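Local coordinates for 182aa long hypothetical protein (PDB 2GAN) that is of unknown function but, as a member of the GNAT family, probably transfers an acetyl group from acetyl-CoA to an acceptor not yet identified, at residues Pro56-Arg61 / Ile109-Val114; Leu69-Lys74 / Ile79-Leu84. All coordinates share one frame; numbering follows the deposited sequence.

Contact 1 of 2, residues Pro56-Arg61 / Ile109-Val114. With SO4 (sulfate ion), chain D.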
loop_
_atom_site.group_PDB
_atom_site.type_symbol
_atom_site.label_atom_id
_atom_site.label_comp_id
_atom_site.label_asym_id
_atom_site.label_seq_id
_atom_site.Cartn_x
_atom_site.Cartn_y
_atom_site.Cartn_z
ATOM N N PRO A 56 -4.648 -24.272 -5.003
ATOM C CA PRO A 56 -4.844 -24.609 -6.420
ATOM C C PRO A 56 -4.115 -23.632 -7.363
ATOM O O PRO A 56 -3.518 -24.044 -8.355
ATOM C CB PRO A 56 -6.366 -24.558 -6.578
ATOM C CG PRO A 56 -6.853 -24.920 -5.192
ATOM C CD PRO A 56 -5.945 -24.096 -4.328
ATOM N N PHE A 57 -4.161 -22.344 -7.032
ATOM C CA PHE A 57 -3.504 -21.304 -7.822
ATOM C C PHE A 57 -1.986 -21.537 -7.854
ATOM O O PHE A 57 -1.373 -21.539 -8.915
ATOM C CB PHE A 57 -3.826 -19.927 -7.214
ATOM C CG PHE A 57 -3.298 -18.756 -8.010
ATOM C CD1 PHE A 57 -3.655 -18.580 -9.348
ATOM C CD2 PHE A 57 -2.452 -17.818 -7.411
ATOM C CE1 PHE A 57 -3.177 -17.486 -10.081
ATOM C CE2 PHE A 57 -1.970 -16.724 -8.133
ATOM C CZ PHE A 57 -2.333 -16.558 -9.472
ATOM N N LEU A 58 -1.393 -21.743 -6.684
ATOM C CA LEU A 58 0.042 -21.977 -6.570
ATOM C C LEU A 58 0.461 -23.245 -7.314
ATOM O O LEU A 58 1.457 -23.254 -8.045
ATOM C CB LEU A 58 0.438 -22.093 -5.087
ATOM C CG LEU A 58 1.892 -22.380 -4.682
ATOM C CD1 LEU A 58 2.826 -21.266 -5.153
ATOM C CD2 LEU A 58 1.965 -22.522 -3.174
ATOM N N LYS A 59 -0.301 -24.318 -7.129
ATOM C CA LYS A 59 0.026 -25.580 -7.785
ATOM C C LYS A 59 0.169 -25.342 -9.286
ATOM O O LYS A 59 1.150 -25.766 -9.899
ATOM C CB LYS A 59 -1.064 -26.626 -7.520
ATOM C CG LYS A 59 -0.681 -28.033 -7.952
ATOM C CD LYS A 59 -1.707 -29.062 -7.494
ATOM C CE LYS A 59 -1.275 -30.474 -7.879
ATOM N NZ LYS A 59 -2.249 -31.511 -7.412
ATOM N N PHE A 60 -0.807 -24.652 -9.869
ATOM C CA PHE A 60 -0.774 -24.353 -11.290
ATOM C C PHE A 60 0.425 -23.511 -11.711
ATOM O O PHE A 60 1.101 -23.835 -12.682
ATOM C CB PHE A 60 -2.064 -23.650 -11.728
ATOM C CG PHE A 60 -1.955 -22.960 -13.068
ATOM C CD1 PHE A 60 -1.730 -21.584 -13.142
ATOM C CD2 PHE A 60 -2.052 -23.691 -14.252
ATOM C CE1 PHE A 60 -1.602 -20.945 -14.370
ATOM C CE2 PHE A 60 -1.925 -23.067 -15.492
ATOM C CZ PHE A 60 -1.700 -21.690 -15.552
ATOM N N ARG A 61 0.689 -22.427 -10.987
ATOM C CA ARG A 61 1.800 -21.550 -11.346
ATOM C C ARG A 61 3.149 -22.246 -11.288
ATOM O O ARG A 61 3.995 -22.052 -12.157
ATOM C CB ARG A 61 1.835 -20.339 -10.421
ATOM C CG ARG A 61 0.577 -19.520 -10.432
ATOM C CD ARG A 61 0.773 -18.322 -9.541
ATOM N NE ARG A 61 0.927 -17.087 -10.301
ATOM C CZ ARG A 61 1.343 -15.943 -9.765
ATOM N NH1 ARG A 61 1.646 -15.892 -8.479
ATOM N NH2 ARG A 61 1.435 -14.853 -10.508
ATOM N N ILE A 109 7.996 -10.595 -14.381
ATOM C CA ILE A 109 8.498 -10.858 -13.042
ATOM C C ILE A 109 7.271 -10.894 -12.146
ATOM O O ILE A 109 6.391 -10.048 -12.269
ATOM C CB ILE A 109 9.441 -9.738 -12.551
ATOM C CG1 ILE A 109 10.805 -9.877 -13.246
ATOM C CG2 ILE A 109 9.571 -9.791 -11.019
ATOM C CD1 ILE A 109 11.781 -8.749 -12.958
ATOM N N GLU A 110 7.201 -11.882 -11.266
ATOM C CA GLU A 110 6.074 -12.002 -10.353
ATOM C C GLU A 110 6.465 -12.901 -9.192
ATOM O O GLU A 110 7.623 -13.329 -9.090
ATOM C CB GLU A 110 4.838 -12.554 -11.092
ATOM C CG GLU A 110 5.011 -13.898 -11.792
ATOM C CD GLU A 110 3.878 -14.210 -12.791
ATOM O OE1 GLU A 110 3.702 -15.393 -13.141
ATOM O OE2 GLU A 110 3.170 -13.282 -13.238
ATOM N N PHE A 111 5.519 -13.162 -8.294
ATOM C CA PHE A 111 5.795 -14.027 -7.151
ATOM C C PHE A 111 7.019 -13.495 -6.402
ATOM O O PHE A 111 7.874 -14.265 -5.961
ATOM C CB PHE A 111 6.057 -15.445 -7.661
ATOM C CG PHE A 111 5.811 -16.514 -6.646
ATOM C CD1 PHE A 111 6.855 -17.302 -6.184
ATOM C CD2 PHE A 111 4.519 -16.788 -6.211
ATOM C CE1 PHE A 111 6.618 -18.358 -5.307
ATOM C CE2 PHE A 111 4.268 -17.838 -5.337
ATOM C CZ PHE A 111 5.313 -18.627 -4.886
ATOM N N PHE A 112 7.087 -12.170 -6.280
ATOM C CA PHE A 112 8.187 -11.472 -5.616
ATOM C C PHE A 112 7.787 -11.125 -4.193
ATOM O O PHE A 112 6.984 -10.229 -3.980
ATOM C CB PHE A 112 8.501 -10.170 -6.358
ATOM C CG PHE A 112 9.576 -9.326 -5.713
ATOM C CD1 PHE A 112 9.525 -7.935 -5.803
ATOM C CD2 PHE A 112 10.651 -9.908 -5.056
ATOM C CE1 PHE A 112 10.527 -7.132 -5.251
ATOM C CE2 PHE A 112 11.664 -9.112 -4.496
ATOM C CZ PHE A 112 11.596 -7.722 -4.596
ATOM N N VAL A 113 8.359 -11.814 -3.218
ATOM C CA VAL A 113 8.013 -11.523 -1.846
ATOM C C VAL A 113 9.191 -11.730 -0.925
ATOM O O VAL A 113 10.217 -12.274 -1.325
ATOM C CB VAL A 113 6.837 -12.408 -1.378
ATOM C CG1 VAL A 113 7.369 -13.682 -0.733
ATOM C CG2 VAL A 113 5.955 -11.623 -0.437
ATOM N N VAL A 114 9.040 -11.285 0.313
ATOM C CA VAL A 114 10.089 -11.443 1.307
ATOM C C VAL A 114 9.451 -11.796 2.643
ATOM O O VAL A 114 8.416 -11.245 3.002
ATOM C CB VAL A 114 10.909 -10.151 1.480
ATOM C CG1 VAL A 114 11.884 -10.319 2.639
ATOM C CG2 VAL A 114 11.670 -9.836 0.201
HETATM S S SO4 D . 1.909 -12.261 -8.069
HETATM O O1 SO4 D . 2.413 -11.884 -6.733
HETATM O O2 SO4 D . 2.002 -11.107 -8.993
HETATM O O3 SO4 D . 0.500 -12.675 -7.938
HETATM O O4 SO4 D . 2.715 -13.367 -8.606
#
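L58 and R61 of helix 47-65 reach across to E110 and F111 of strand 106-114, an inner strand of the mixed sheet of the GNAT acetyltransferase fold. F111 has a left-handed backbone conformation (phi 54°), consistent with the beta bulge known in this strand of the family. The contact has a polar half and an apolar half. R61 runs out from the helix, and its chain bends at chi3 (107°) to turn the guanidinium edge to a sulfate ion. NH1 and NH2 of R61 both donate to O4 of that sulfate, each at 2.7 Å. The two bonds form a fork that would resist rotation of the group. F57 lies over one face of the guanidinium through CZ, near its rim. E110 comes from the opposite direction with its chain extended beyond CG. Its OE1 is 3.5 Å from R61 NH2 and well out of the guanidinium plane, so no N-H points at it and only charge links them. The two flat groups are 42° apart. In the apolar half, L58 and F111 cross at about a right angle, and L58 CD1 is 3.6 Å from F111 CZ. Helix 14-27 also packs on F111, through L17 and M21. The sulfate probably comes from the crystallisation liquor. Its site is consistent with the acetyl-CoA region of GNAT enzymes, where backbone N-H groups of this strand commonly face the acetyl group. F111 N donates to the same O4 at 2.8 Å, the third N-H bond to that one oxygen.

Contact 2 of 2, residues Leu69-Lys74 / Ile79-Leu84; sequences LYTYQK and IGTIAL. With SO4 (sulfate ion), chain E.
Y70 and L84 both set CG beside the backbone N and away from the carbonyl carbon (chi1 -69° and -54°). This brings L84 CD1 to the edge of the Y70 ring, 3.8 Å from CE2. Y72 swings the other way, with CG opposite its N (chi1 -171°), and runs side by side with I79. I79 CG1 meets the edge of the Y72 ring at CD1, 3.8 Å away. The two strands, 68-74 and 78-85, form an antiparallel beta hairpin in the main sheet of the acetyltransferase fold. Y70 and I82 are a hydrogen-bonded pair. Y70 N gives a bond of 2.7 Å to I82 O, and I82 N returns one of 2.9 Å to Y70 O. Their side chains share one face, where Y70 CB packs on I82 CG2 at 3.6 Å. Near the turn, I79 and G80 both face Y72, a classic beta bulge. I79 N bonds to Y72 O at 2.8 Å, and Y72 N to G80 O at 2.8 Å. Helix 123-137 covers the face bearing Y70, Y72 and I82. L69, T71, T81 and A83 lie on the other face. Y70 OH bonds to E68, T71 OG1 to K5 O, and T81 OG1 to F111 O. K74 NZ makes a weak bond to a sulfate. The backbone bonds thus fix the register, the tyrosines, I82 and L84 pack against the helix, and the buried threonine hydroxyls find partners on the two flanking strands.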
loop_
_atom_site.group_PDB
_atom_site.type_symbol
_atom_site.label_atom_id
_atom_site.label_comp_id
_atom_site.label_asym_id
_atom_site.label_seq_id
_atom_site.Cartn_x
_atom_site.Cartn_y
_atom_site.Cartn_z
ATOM N N LEU A 69 12.019 -20.222 -11.200
ATOM C CA LEU A 69 11.684 -19.803 -9.843
ATOM C C LEU A 69 12.966 -19.640 -9.037
ATOM O O LEU A 69 13.786 -20.549 -8.959
ATOM C CB LEU A 69 10.793 -20.843 -9.151
ATOM C CG LEU A 69 10.583 -20.599 -7.645
ATOM C CD1 LEU A 69 9.883 -19.256 -7.451
ATOM C CD2 LEU A 69 9.757 -21.720 -7.027
ATOM N N TYR A 70 13.129 -18.475 -8.430
ATOM C CA TYR A 70 14.305 -18.208 -7.633
ATOM C C TYR A 70 13.884 -17.931 -6.206
ATOM O O TYR A 70 12.797 -17.415 -5.958
ATOM C CB TYR A 70 15.074 -17.023 -8.222
ATOM C CG TYR A 70 15.715 -17.339 -9.553
ATOM C CD1 TYR A 70 16.927 -18.024 -9.620
ATOM C CD2 TYR A 70 15.104 -16.968 -10.750
ATOM C CE1 TYR A 70 17.519 -18.332 -10.849
ATOM C CE2 TYR A 70 15.687 -17.270 -11.981
ATOM C CZ TYR A 70 16.895 -17.953 -12.024
ATOM O OH TYR A 70 17.468 -18.244 -13.246
ATOM N N THR A 71 14.729 -18.310 -5.257
ATOM C CA THR A 71 14.408 -18.079 -3.861
ATOM C C THR A 71 15.650 -17.634 -3.147
ATOM O O THR A 71 16.765 -17.919 -3.579
ATOM C CB THR A 71 13.954 -19.365 -3.141
ATOM O OG1 THR A 71 15.049 -20.290 -3.107
ATOM C CG2 THR A 71 12.769 -19.998 -3.840
ATOM N N TYR A 72 15.459 -16.923 -2.049
ATOM C CA TYR A 72 16.594 -16.523 -1.250
ATOM C C TYR A 72 16.472 -17.468 -0.075
ATOM O O TYR A 72 15.426 -17.541 0.571
ATOM C CB TYR A 72 16.489 -15.066 -0.798
ATOM C CG TYR A 72 17.768 -14.560 -0.155
ATOM C CD1 TYR A 72 18.025 -14.769 1.198
ATOM C CD2 TYR A 72 18.737 -13.895 -0.914
ATOM C CE1 TYR A 72 19.210 -14.327 1.786
ATOM C CE2 TYR A 72 19.929 -13.453 -0.343
ATOM C CZ TYR A 72 20.160 -13.671 1.008
ATOM O OH TYR A 72 21.339 -13.241 1.572
ATOM N N GLN A 73 17.522 -18.236 0.170
ATOM C CA GLN A 73 17.501 -19.179 1.267
ATOM C C GLN A 73 18.593 -18.880 2.274
ATOM O O GLN A 73 19.673 -18.388 1.929
ATOM C CB GLN A 73 17.664 -20.612 0.748
ATOM C CG GLN A 73 16.565 -21.064 -0.212
ATOM C CD GLN A 73 16.647 -22.545 -0.565
ATOM O OE1 GLN A 73 15.974 -23.014 -1.493
ATOM N NE2 GLN A 73 17.467 -23.290 0.176
ATOM N N LYS A 74 18.284 -19.171 3.529
ATOM C CA LYS A 74 19.216 -18.992 4.623
ATOM C C LYS A 74 19.222 -20.344 5.312
ATOM O O LYS A 74 18.201 -20.774 5.850
ATOM C CB LYS A 74 18.719 -17.927 5.597
ATOM C CG LYS A 74 19.763 -17.496 6.621
ATOM C CD LYS A 74 19.194 -16.452 7.574
ATOM C CE LYS A 74 20.288 -15.596 8.212
ATOM N NZ LYS A 74 21.324 -16.399 8.921
ATOM N N ILE A 79 13.302 -17.744 2.445
ATOM C CA ILE A 79 12.825 -16.520 3.093
ATOM C C ILE A 79 12.590 -15.408 2.066
ATOM O O ILE A 79 12.453 -14.237 2.426
ATOM C CB ILE A 79 13.809 -15.993 4.179
ATOM C CG1 ILE A 79 15.182 -15.705 3.566
ATOM C CG2 ILE A 79 13.945 -17.006 5.308
ATOM C CD1 ILE A 79 16.188 -15.189 4.585
ATOM N N GLY A 80 12.544 -15.785 0.789
ATOM C CA GLY A 80 12.308 -14.825 -0.277
ATOM C C GLY A 80 12.076 -15.553 -1.587
ATOM O O GLY A 80 12.662 -16.604 -1.816
ATOM N N THR A 81 11.228 -15.011 -2.453
ATOM C CA THR A 81 10.960 -15.666 -3.737
ATOM C C THR A 81 10.809 -14.665 -4.868
ATOM O O THR A 81 10.498 -13.494 -4.640
ATOM C CB THR A 81 9.626 -16.447 -3.732
ATOM O OG1 THR A 81 8.545 -15.500 -3.737
ATOM C CG2 THR A 81 9.514 -17.336 -2.528
ATOM N N ILE A 82 11.016 -15.152 -6.088
ATOM C CA ILE A 82 10.843 -14.348 -7.287
ATOM C C ILE A 82 10.815 -15.290 -8.496
ATOM O O ILE A 82 11.651 -16.186 -8.628
ATOM C CB ILE A 82 11.953 -13.280 -7.439
ATOM C CG1 ILE A 82 11.486 -12.211 -8.434
ATOM C CG2 ILE A 82 13.260 -13.927 -7.876
ATOM C CD1 ILE A 82 12.334 -10.926 -8.441
ATOM N N ALA A 83 9.828 -15.078 -9.358
ATOM C CA ALA A 83 9.609 -15.907 -10.530
ATOM C C ALA A 83 9.684 -15.149 -11.843
ATOM O O ALA A 83 9.324 -13.973 -11.916
ATOM C CB ALA A 83 8.236 -16.583 -10.420
ATOM N N LEU A 84 10.137 -15.836 -12.885
ATOM C CA LEU A 84 10.233 -15.240 -14.214
ATOM C C LEU A 84 9.375 -15.993 -15.213
ATOM O O LEU A 84 9.350 -17.229 -15.216
ATOM C CB LEU A 84 11.668 -15.283 -14.704
ATOM C CG LEU A 84 12.635 -14.642 -13.717
ATOM C CD1 LEU A 84 14.050 -14.763 -14.271
ATOM C CD2 LEU A 84 12.241 -13.189 -13.482
HETATM S S SO4 E . 23.927 -15.822 11.335
HETATM O O1 SO4 E . 23.264 -14.620 11.876
HETATM O O2 SO4 E . 24.471 -15.528 9.998
HETATM O O3 SO4 E . 22.949 -16.919 11.243
HETATM O O4 SO4 E . 25.026 -16.222 12.237
#

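Both contacts are largely buried and meet in one sheet, where strands 78-85 and 106-114 are neighbours. Contact 1 lies nearer the centre of the chain and sets a helix beside the sheet. Contact 2 pairs two strands within it, and its turn end reaches a less buried place. The chemistry follows from this. Contact 2 is held by backbone hydrogen bonds. Contact 1 has none between its segments and joins through charge and apolar touch, with a probable crystallisation sulfate bridging R61 and F111 N. E110 O and A83 N are 2.8 Å apart, a probable hydrogen bond. Strand 78-85 thus lies directly beside the strand whose F111 N meets that sulfate, with 68-74 one strand further out.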